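Local structure of acetyl xylan esterase (Paenibacillus sp. R4, 6AGQ) at residues D25-N30 with Y153-Y158; L190-A195 with F210-R215. The protein probably removes acetyl groups from acetylated xylan and related sugars, as a cold-active serine esterase of the alpha/beta-hydrolase fold. All coordinates share one frame; numbering follows the deposited sequence.

Contact 1 of 2, residues D25-N30 with Y153-Y158; sequences DLFWDN and YYKQVY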
ATOM      1  N   ASP A  25     -35.254 -17.677 -22.704  1.00 31.84           N
ATOM      2  CA  ASP A  25     -36.296 -18.473 -22.009  1.00 37.32           C
ATOM      3  C   ASP A  25     -36.235 -19.962 -22.364  1.00 38.60           C
ATOM      4  O   ASP A  25     -36.317 -20.841 -21.466  1.00 31.96           O
ATOM      5  CB  ASP A  25     -37.693 -17.892 -22.189  1.00 38.70           C
ATOM      6  CG  ASP A  25     -37.801 -16.472 -21.625  1.00 42.41           C
ATOM      7  OD1 ASP A  25     -37.242 -16.212 -20.532  1.00 41.98           O
ATOM      8  OD2 ASP A  25     -38.419 -15.591 -22.276  1.00 46.88           O
ATOM      9  N   LEU A  26     -36.021 -20.255 -23.640  1.00 41.43           N
ATOM     10  CA  LEU A  26     -35.796 -21.652 -24.053  1.00 41.82           C
ATOM     11  C   LEU A  26     -34.586 -22.345 -23.324  1.00 33.11           C
ATOM     12  O   LEU A  26     -34.719 -23.463 -22.845  1.00 30.38           O
ATOM     13  CB  LEU A  26     -35.650 -21.757 -25.563  1.00 44.69           C
ATOM     14  CG  LEU A  26     -35.305 -23.151 -26.112  1.00 48.75           C
ATOM     15  CD1 LEU A  26     -36.452 -24.096 -25.795  1.00 49.05           C
ATOM     16  CD2 LEU A  26     -35.016 -23.094 -27.616  1.00 49.70           C
ATOM     17  N   PHE A  27     -33.436 -21.701 -23.268  1.00 30.03           N
ATOM     18  CA  PHE A  27     -32.265 -22.273 -22.545  1.00 32.44           C
ATOM     19  C   PHE A  27     -32.649 -22.642 -21.104  1.00 30.53           C
ATOM     20  O   PHE A  27     -32.329 -23.754 -20.652  1.00 29.64           O
ATOM     21  CB  PHE A  27     -31.109 -21.293 -22.546  1.00 31.47           C
ATOM     22  CG  PHE A  27     -29.969 -21.693 -21.661  1.00 32.89           C
ATOM     23  CD1 PHE A  27     -28.973 -22.540 -22.135  1.00 35.83           C
ATOM     24  CD2 PHE A  27     -29.871 -21.201 -20.369  1.00 33.21           C
ATOM     25  CE1 PHE A  27     -27.907 -22.900 -21.308  1.00 35.94           C
ATOM     26  CE2 PHE A  27     -28.828 -21.556 -19.533  1.00 33.75           C
ATOM     27  CZ  PHE A  27     -27.836 -22.399 -20.005  1.00 36.60           C
ATOM     28  N   TRP A  28     -33.348 -21.726 -20.410  1.00 27.57           N
ATOM     29  CA  TRP A  28     -33.748 -21.941 -19.044  1.00 26.90           C
ATOM     30  C   TRP A  28     -34.853 -22.981 -18.843  1.00 30.35           C
ATOM     31  O   TRP A  28     -34.781 -23.787 -17.868  1.00 28.58           O
ATOM     32  CB  TRP A  28     -34.033 -20.642 -18.266  1.00 24.45           C
ATOM     33  CG  TRP A  28     -32.765 -19.916 -17.920  1.00 24.05           C
ATOM     34  CD1 TRP A  28     -32.343 -18.701 -18.407  1.00 21.48           C
ATOM     35  CD2 TRP A  28     -31.748 -20.356 -17.016  1.00 20.55           C
ATOM     36  NE1 TRP A  28     -31.133 -18.396 -17.888  1.00 20.28           N
ATOM     37  CE2 TRP A  28     -30.735 -19.385 -17.035  1.00 19.14           C
ATOM     38  CE3 TRP A  28     -31.585 -21.501 -16.219  1.00 21.78           C
ATOM     39  CZ2 TRP A  28     -29.577 -19.489 -16.261  1.00 19.61           C
ATOM     40  CZ3 TRP A  28     -30.424 -21.628 -15.468  1.00 21.25           C
ATOM     41  CH2 TRP A  28     -29.418 -20.637 -15.520  1.00 20.14           C
ATOM     42  N   ASP A  29     -35.884 -23.016 -19.661  1.00 31.61           N
ATOM     43  CA  ASP A  29     -36.872 -24.063 -19.349  1.00 38.22           C
ATOM     44  C   ASP A  29     -36.421 -25.485 -19.751  1.00 35.28           C
ATOM     45  O   ASP A  29     -36.907 -26.445 -19.165  1.00 40.59           O
ATOM     46  CB  ASP A  29     -38.318 -23.716 -19.702  1.00 46.76           C
ATOM     47  CG  ASP A  29     -38.434 -23.070 -20.985  1.00 48.84           C
ATOM     48  OD1 ASP A  29     -37.553 -23.393 -21.794  1.00 60.55           O
ATOM     49  OD2 ASP A  29     -39.345 -22.225 -21.172  1.00 55.97           O
ATOM     50  N   ASN A  30     -35.459 -25.618 -20.677  1.00 33.21           N
ATOM     51  CA  ASN A  30     -34.750 -26.888 -20.855  1.00 37.27           C
ATOM     52  C   ASN A  30     -33.954 -27.252 -19.594  1.00 41.76           C
ATOM     53  O   ASN A  30     -34.025 -28.387 -19.119  1.00 45.63           O
ATOM     54  CB  ASN A  30     -33.754 -26.874 -22.059  1.00 37.97           C
ATOM     55  CG  ASN A  30     -34.459 -26.959 -23.443  1.00 40.39           C
ATOM     56  OD1 ASN A  30     -35.645 -27.302 -23.567  1.00 37.48           O
ATOM     57  ND2 ASN A  30     -33.718 -26.614 -24.480  1.00 37.18           N
ATOM     58  N   TYR A 153     -20.300 -22.912 -15.008  1.00 22.85           N
ATOM     59  CA  TYR A 153     -20.489 -23.010 -13.527  1.00 22.56           C
ATOM     60  C   TYR A 153     -21.854 -22.582 -12.948  1.00 23.19           C
ATOM     61  O   TYR A 153     -22.517 -23.318 -12.175  1.00 22.38           O
ATOM     62  CB  TYR A 153     -19.421 -22.169 -12.840  1.00 26.72           C
ATOM     63  CG  TYR A 153     -19.463 -22.183 -11.347  1.00 23.81           C
ATOM     64  CD1 TYR A 153     -19.047 -23.319 -10.633  1.00 26.03           C
ATOM     65  CD2 TYR A 153     -19.913 -21.104 -10.662  1.00 23.33           C
ATOM     66  CE1 TYR A 153     -19.079 -23.362  -9.249  1.00 24.95           C
ATOM     67  CE2 TYR A 153     -19.968 -21.120  -9.284  1.00 23.73           C
ATOM     68  CZ  TYR A 153     -19.558 -22.264  -8.579  1.00 24.98           C
ATOM     69  OH  TYR A 153     -19.607 -22.285  -7.226  1.00 21.04           O
ATOM     70  N   TYR A 154     -22.328 -21.414 -13.359  1.00 24.47           N
ATOM     71  CA  TYR A 154     -23.527 -20.874 -12.729  1.00 24.77           C
ATOM     72  C   TYR A 154     -24.786 -21.511 -13.225  1.00 25.71           C
ATOM     73  O   TYR A 154     -25.841 -21.258 -12.610  1.00 24.89           O
ATOM     74  CB  TYR A 154     -23.600 -19.322 -12.695  1.00 24.48           C
ATOM     75  CG  TYR A 154     -22.704 -18.684 -11.614  1.00 22.89           C
ATOM     76  CD1 TYR A 154     -23.078 -18.692 -10.254  1.00 21.14           C
ATOM     77  CD2 TYR A 154     -21.520 -18.019 -11.972  1.00 22.65           C
ATOM     78  CE1 TYR A 154     -22.260 -18.145  -9.266  1.00 23.28           C
ATOM     79  CE2 TYR A 154     -20.715 -17.414 -11.011  1.00 23.96           C
ATOM     80  CZ  TYR A 154     -21.070 -17.483  -9.664  1.00 23.78           C
ATOM     81  OH  TYR A 154     -20.274 -16.898  -8.739  1.00 24.49           O
ATOM     82  N   LYS A 155     -24.728 -22.380 -14.240  1.00 22.06           N
ATOM     83  CA  LYS A 155     -25.950 -23.055 -14.625  1.00 24.57           C
ATOM     84  C   LYS A 155     -26.455 -23.975 -13.505  1.00 25.42           C
ATOM     85  O   LYS A 155     -27.540 -23.800 -13.032  1.00 27.88           O
ATOM     86  CB  LYS A 155     -25.815 -23.835 -15.917  1.00 25.80           C
ATOM     87  CG  LYS A 155     -27.138 -24.404 -16.395  1.00 27.90           C
ATOM     88  CD  LYS A 155     -26.976 -25.288 -17.641  1.00 30.31           C
ATOM     89  CE  LYS A 155     -27.062 -26.741 -17.303  1.00 32.31           C
ATOM     90  NZ  LYS A 155     -26.708 -27.533 -18.506  1.00 35.31           N
ATOM     91  N   GLN A 156     -25.658 -24.942 -13.094  1.00 23.77           N
ATOM     92  CA  GLN A 156     -26.025 -25.799 -12.013  1.00 25.21           C
ATOM     93  C   GLN A 156     -26.168 -25.032 -10.687  1.00 26.90           C
ATOM     94  O   GLN A 156     -27.036 -25.396  -9.874  1.00 24.06           O
ATOM     95  CB  GLN A 156     -25.057 -26.993 -11.867  1.00 26.59           C
ATOM     96  CG  GLN A 156     -25.271 -28.064 -12.925  1.00 28.92           C
ATOM     97  CD  GLN A 156     -26.548 -28.875 -12.703  1.00 33.05           C
ATOM     98  OE1 GLN A 156     -26.997 -29.061 -11.569  1.00 36.37           O
ATOM     99  NE2 GLN A 156     -27.157 -29.319 -13.788  1.00 35.94           N
ATOM    100  N   VAL A 157     -25.439 -23.919 -10.479  1.00 23.93           N
ATOM    101  CA  VAL A 157     -25.684 -23.103  -9.253  1.00 22.73           C
ATOM    102  C   VAL A 157     -27.108 -22.552  -9.206  1.00 22.61           C
ATOM    103  O   VAL A 157     -27.800 -22.643  -8.164  1.00 23.01           O
ATOM    104  CB  VAL A 157     -24.609 -21.986  -9.103  1.00 24.95           C
ATOM    105  CG1 VAL A 157     -24.831 -21.155  -7.874  1.00 23.37           C
ATOM    106  CG2 VAL A 157     -23.216 -22.623  -9.041  1.00 25.37           C
ATOM    107  N   TYR A 158     -27.581 -21.988 -10.337  1.00 23.46           N
ATOM    108  CA  TYR A 158     -28.923 -21.402 -10.371  1.00 22.72           C
ATOM    109  C   TYR A 158     -29.981 -22.453 -10.186  1.00 22.86           C
ATOM    110  O   TYR A 158     -30.991 -22.238  -9.499  1.00 24.50           O
ATOM    111  CB  TYR A 158     -29.195 -20.611 -11.649  1.00 20.18           C
ATOM    112  CG  TYR A 158     -28.476 -19.282 -11.758  1.00 20.72           C
ATOM    113  CD1 TYR A 158     -27.382 -18.961 -10.962  1.00 21.25           C
ATOM    114  CD2 TYR A 158     -28.863 -18.357 -12.682  1.00 20.26           C
ATOM    115  CE1 TYR A 158     -26.730 -17.749 -11.090  1.00 21.12           C
ATOM    116  CE2 TYR A 158     -28.146 -17.163 -12.839  1.00 21.19           C
ATOM    117  CZ  TYR A 158     -27.120 -16.870 -12.040  1.00 20.11           C
ATOM    118  OH  TYR A 158     -26.429 -15.702 -12.165  1.00 24.32           O
TER
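Helix 24-36 packs against the N-terminal part of helix 153-170 through Phe27 and Trp28 on one side and Lys155 and Tyr158 on the other. The two segment axes stay 11.9 Å apart and cross at -59°, so long side chains bridge the gap. Trp28 carries the largest share of the contact: its six-membered ring meets Tyr158 at a slant, CH2 lying 3.7 Å from Tyr158 CD2 and also close to its CB. Their planes are tilted by just 12°, yet the rings are slid so far past each other, centroids 5.7 Å apart, that they hardly overlap. In this alpha/beta hydrolase the contact brings an N-terminal helix onto a helix that flanks the central sheet. Phe27 backs the indole, with its CE2 over the centre of one face. CZ of Phe27, swung out by a chi1 of 171° that sets CG anti to the backbone N, comes within 3.8 Å of Lys155 CD, an apolar touch; the lysine NZ bonds to the carbonyl of Ala150. Replacing Trp28 with an alanine would probably open a gap beside Tyr158 and leave the carbonyl of Tyr252 without the indole N-H it now accepts. Tyr158 OH is hydrogen-bonded to Phe253 O.

Contact 2 of 2, residues L190-A195 with F210-R215; sequences LALAAA and FLCHFR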
ATOM      1  N   LEU A 190     -27.714 -14.343  -6.885  1.00 19.98           N
ATOM      2  CA  LEU A 190     -28.519 -15.563  -6.790  1.00 23.13           C
ATOM      3  C   LEU A 190     -29.974 -15.318  -6.453  1.00 20.30           C
ATOM      4  O   LEU A 190     -30.797 -16.081  -6.929  1.00 22.92           O
ATOM      5  CB  LEU A 190     -27.963 -16.669  -5.789  1.00 25.31           C
ATOM      6  CG  LEU A 190     -26.474 -17.040  -6.081  1.00 28.38           C
ATOM      7  CD1 LEU A 190     -25.877 -18.131  -5.210  1.00 31.17           C
ATOM      8  CD2 LEU A 190     -26.322 -17.415  -7.550  1.00 30.29           C
ATOM      9  N   ALA A 191     -30.300 -14.366  -5.580  1.00 21.30           N
ATOM     10  CA  ALA A 191     -31.708 -14.059  -5.300  1.00 23.11           C
ATOM     11  C   ALA A 191     -32.389 -13.392  -6.517  1.00 24.41           C
ATOM     12  O   ALA A 191     -33.597 -13.587  -6.702  1.00 29.32           O
ATOM     13  CB  ALA A 191     -31.879 -13.138  -4.099  1.00 24.86           C
ATOM     14  N   LEU A 192     -31.693 -12.586  -7.298  1.00 23.90           N
ATOM     15  CA  LEU A 192     -32.321 -12.057  -8.551  1.00 28.53           C
ATOM     16  C   LEU A 192     -32.578 -13.240  -9.532  1.00 29.82           C
ATOM     17  O   LEU A 192     -33.602 -13.274 -10.231  1.00 26.73           O
ATOM     18  CB  LEU A 192     -31.436 -10.987  -9.239  1.00 29.59           C
ATOM     19  CG  LEU A 192     -31.240  -9.635  -8.548  1.00 30.00           C
ATOM     20  CD1 LEU A 192     -30.295  -8.759  -9.360  1.00 31.76           C
ATOM     21  CD2 LEU A 192     -32.540  -8.889  -8.352  1.00 31.44           C
ATOM     22  N   ALA A 193     -31.663 -14.221  -9.560  1.00 32.23           N
ATOM     23  CA  ALA A 193     -31.843 -15.426 -10.403  1.00 34.28           C
ATOM     24  C   ALA A 193     -33.067 -16.234  -9.940  1.00 32.26           C
ATOM     25  O   ALA A 193     -33.860 -16.733 -10.727  1.00 36.31           O
ATOM     26  CB  ALA A 193     -30.601 -16.310 -10.352  1.00 33.62           C
ATOM     27  N   ALA A 194     -33.168 -16.428  -8.662  1.00 27.96           N
ATOM     28  CA  ALA A 194     -34.239 -17.251  -8.122  1.00 28.92           C
ATOM     29  C   ALA A 194     -35.573 -16.640  -8.416  1.00 29.90           C
ATOM     30  O   ALA A 194     -36.470 -17.318  -8.886  1.00 31.92           O
ATOM     31  CB  ALA A 194     -34.087 -17.418  -6.650  1.00 29.32           C
ATOM     32  N   ALA A 195     -35.681 -15.346  -8.171  1.00 29.11           N
ATOM     33  CA  ALA A 195     -36.897 -14.614  -8.450  1.00 31.21           C
ATOM     34  C   ALA A 195     -37.157 -14.415  -9.945  1.00 31.17           C
ATOM     35  O   ALA A 195     -38.289 -14.273 -10.371  1.00 29.87           O
ATOM     36  CB  ALA A 195     -36.843 -13.280  -7.752  1.00 31.74           C
ATOM     37  N   PHE A 210     -23.867  -8.979  -7.165  1.00 26.89           N
ATOM     38  CA  PHE A 210     -22.833  -9.430  -8.092  1.00 29.52           C
ATOM     39  C   PHE A 210     -23.535 -10.151  -9.232  1.00 30.95           C
ATOM     40  O   PHE A 210     -24.782 -10.328  -9.196  1.00 26.87           O
ATOM     41  CB  PHE A 210     -21.883 -10.342  -7.288  1.00 32.20           C
ATOM     42  CG  PHE A 210     -20.744 -10.889  -8.050  1.00 34.37           C
ATOM     43  CD1 PHE A 210     -19.769 -10.057  -8.571  1.00 38.67           C
ATOM     44  CD2 PHE A 210     -20.592 -12.262  -8.190  1.00 37.58           C
ATOM     45  CE1 PHE A 210     -18.682 -10.575  -9.271  1.00 35.32           C
ATOM     46  CE2 PHE A 210     -19.535 -12.778  -8.909  1.00 40.78           C
ATOM     47  CZ  PHE A 210     -18.584 -11.934  -9.463  1.00 37.80           C
ATOM     48  N   LEU A 211     -22.783 -10.472 -10.298  1.00 28.00           N
ATOM     49  CA  LEU A 211     -23.362 -11.131 -11.490  1.00 28.15           C
ATOM     50  C   LEU A 211     -24.336 -10.251 -12.282  1.00 28.25           C
ATOM     51  O   LEU A 211     -25.277 -10.767 -12.905  1.00 28.13           O
ATOM     52  CB  LEU A 211     -24.065 -12.472 -11.164  1.00 27.53           C
ATOM     53  CG  LEU A 211     -23.331 -13.368 -10.142  1.00 28.69           C
ATOM     54  CD1 LEU A 211     -24.193 -14.468  -9.507  1.00 28.06           C
ATOM     55  CD2 LEU A 211     -22.094 -13.949 -10.803  1.00 28.89           C
ATOM     56  N   CYS A 212     -24.092  -8.944 -12.311  1.00 29.06           N
ATOM     57  CA  CYS A 212     -24.951  -8.004 -13.054  1.00 28.80           C
ATOM     58  C   CYS A 212     -24.080  -7.221 -14.016  1.00 31.63           C
ATOM     59  O   CYS A 212     -22.962  -6.833 -13.692  1.00 28.54           O
ATOM     60  CB  CYS A 212     -25.711  -7.011 -12.154  1.00 31.57           C
ATOM     61  SG  CYS A 212     -26.885  -7.757 -10.952  1.00 36.93           S
ATOM     62  N   HIS A 213     -24.659  -6.959 -15.181  1.00 32.57           N
ATOM     63  CA  HIS A 213     -24.085  -6.176 -16.225  1.00 36.29           C
ATOM     64  C   HIS A 213     -22.615  -6.511 -16.473  1.00 32.97           C
ATOM     65  O   HIS A 213     -21.759  -5.630 -16.340  1.00 31.84           O
ATOM     66  CB  HIS A 213     -24.360  -4.693 -15.885  1.00 40.00           C
ATOM     67  CG  HIS A 213     -24.296  -3.785 -17.067  1.00 43.43           C
ATOM     68  ND1 HIS A 213     -24.222  -4.252 -18.365  1.00 42.98           N
ATOM     69  CD2 HIS A 213     -24.323  -2.433 -17.153  1.00 44.74           C
ATOM     70  CE1 HIS A 213     -24.168  -3.225 -19.201  1.00 42.16           C
ATOM     71  NE2 HIS A 213     -24.215  -2.111 -18.489  1.00 47.24           N
ATOM     72  N   PHE A 214     -22.345  -7.798 -16.773  1.00 31.22           N
ATOM     73  CA  PHE A 214     -20.967  -8.351 -16.866  1.00 30.10           C
ATOM     74  C   PHE A 214     -19.918  -7.559 -17.665  1.00 29.64           C
ATOM     75  O   PHE A 214     -18.787  -7.395 -17.226  1.00 33.49           O
ATOM     76  CB  PHE A 214     -20.960  -9.773 -17.407  1.00 30.66           C
ATOM     77  CG  PHE A 214     -21.381 -10.829 -16.393  1.00 32.05           C
ATOM     78  CD1 PHE A 214     -20.534 -11.188 -15.345  1.00 30.76           C
ATOM     79  CD2 PHE A 214     -22.604 -11.471 -16.513  1.00 30.47           C
ATOM     80  CE1 PHE A 214     -20.890 -12.161 -14.432  1.00 29.84           C
ATOM     81  CE2 PHE A 214     -22.980 -12.436 -15.605  1.00 30.51           C
ATOM     82  CZ  PHE A 214     -22.117 -12.784 -14.558  1.00 31.07           C
ATOM     83  N   ARG A 215     -20.256  -7.153 -18.864  1.00 29.66           N
ATOM     84  CA  ARG A 215     -19.310  -6.492 -19.729  1.00 29.87           C
ATOM     85  C   ARG A 215     -18.901  -5.114 -19.174  1.00 29.42           C
ATOM     86  O   ARG A 215     -17.768  -4.708 -19.299  1.00 29.71           O
ATOM     87  CB  ARG A 215     -19.901  -6.360 -21.115  1.00 32.91           C
ATOM     88  CG  ARG A 215     -18.890  -5.904 -22.163  1.00 35.49           C
ATOM     89  CD  ARG A 215     -19.628  -5.394 -23.391  1.00 37.42           C
ATOM     90  NE  ARG A 215     -20.076  -6.501 -24.230  1.00 34.65           N
ATOM     91  CZ  ARG A 215     -19.313  -7.113 -25.135  1.00 38.72           C
ATOM     92  NH1 ARG A 215     -18.022  -6.771 -25.357  1.00 36.79           N
ATOM     93  NH2 ARG A 215     -19.846  -8.093 -25.820  1.00 41.07           N
TER
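Leu211, Leu190 and Leu192 carry most of this small, wholly apolar contact, with Cys212 as the fourth member. The methyls do the touching in one pair: CD1 of Leu211 sits 4.1 Å from CD2 of Leu190, the two side chains meeting at a slant. Leu190 starts out from its helix pointing away from the 210-215 loop, and its branch has to swing back; with CG beside the backbone N (chi1 -53°), CD2 is brought round to Leu211. Two residues further along, Leu192 points toward the loop, and its CD1 lies 3.9 Å from SG of Cys212, a methyl-to-sulfur packing contact. Consecutive loop residues therefore each take one leucine of the helix. Leu211 has a left-handed backbone conformation (phi 67°, psi 33°), and its carbonyl carbon lies over one face of the Phe214 ring, displaced toward the rim. The backbone N of Cys212 is bound by Tyr226 OH. Helix 186-197 begins within a Gly-x-Ser-x-Gly sequence, probably the nucleophile elbow of this hydrolase, while the loop runs on from strand 203-207 into helix 214-219. Around the contact, Tyr154 and Tyr158 of helix 153-170 pack on Leu211, and Ala285 of helix 279-286 touches both Leu192 and Cys212.

In the fold
From the N terminus, contact 1 comes first: helix 24-36 is met again only after 122 intervening residues, which include the first five strands of the sheet, when the chain enters helix 153-170. Contact 2 follows in series, neither nested in contact 1 nor crossing it. It closes a much shorter loop, from helix 186-197 through strand 203-207 to the residues just ahead of helix 214-219. Although their centres lie about 13 Å apart, the two contacts touch. Tyr158 does much of the joining, its CD2 lying 3.6 Å from Ala193 CB and its CE1 3.6 Å from Leu190 CD2. Helix 153-170 packs on both helix 24-36 and helix 186-197, which also meet directly where Trp28 touches Leu197.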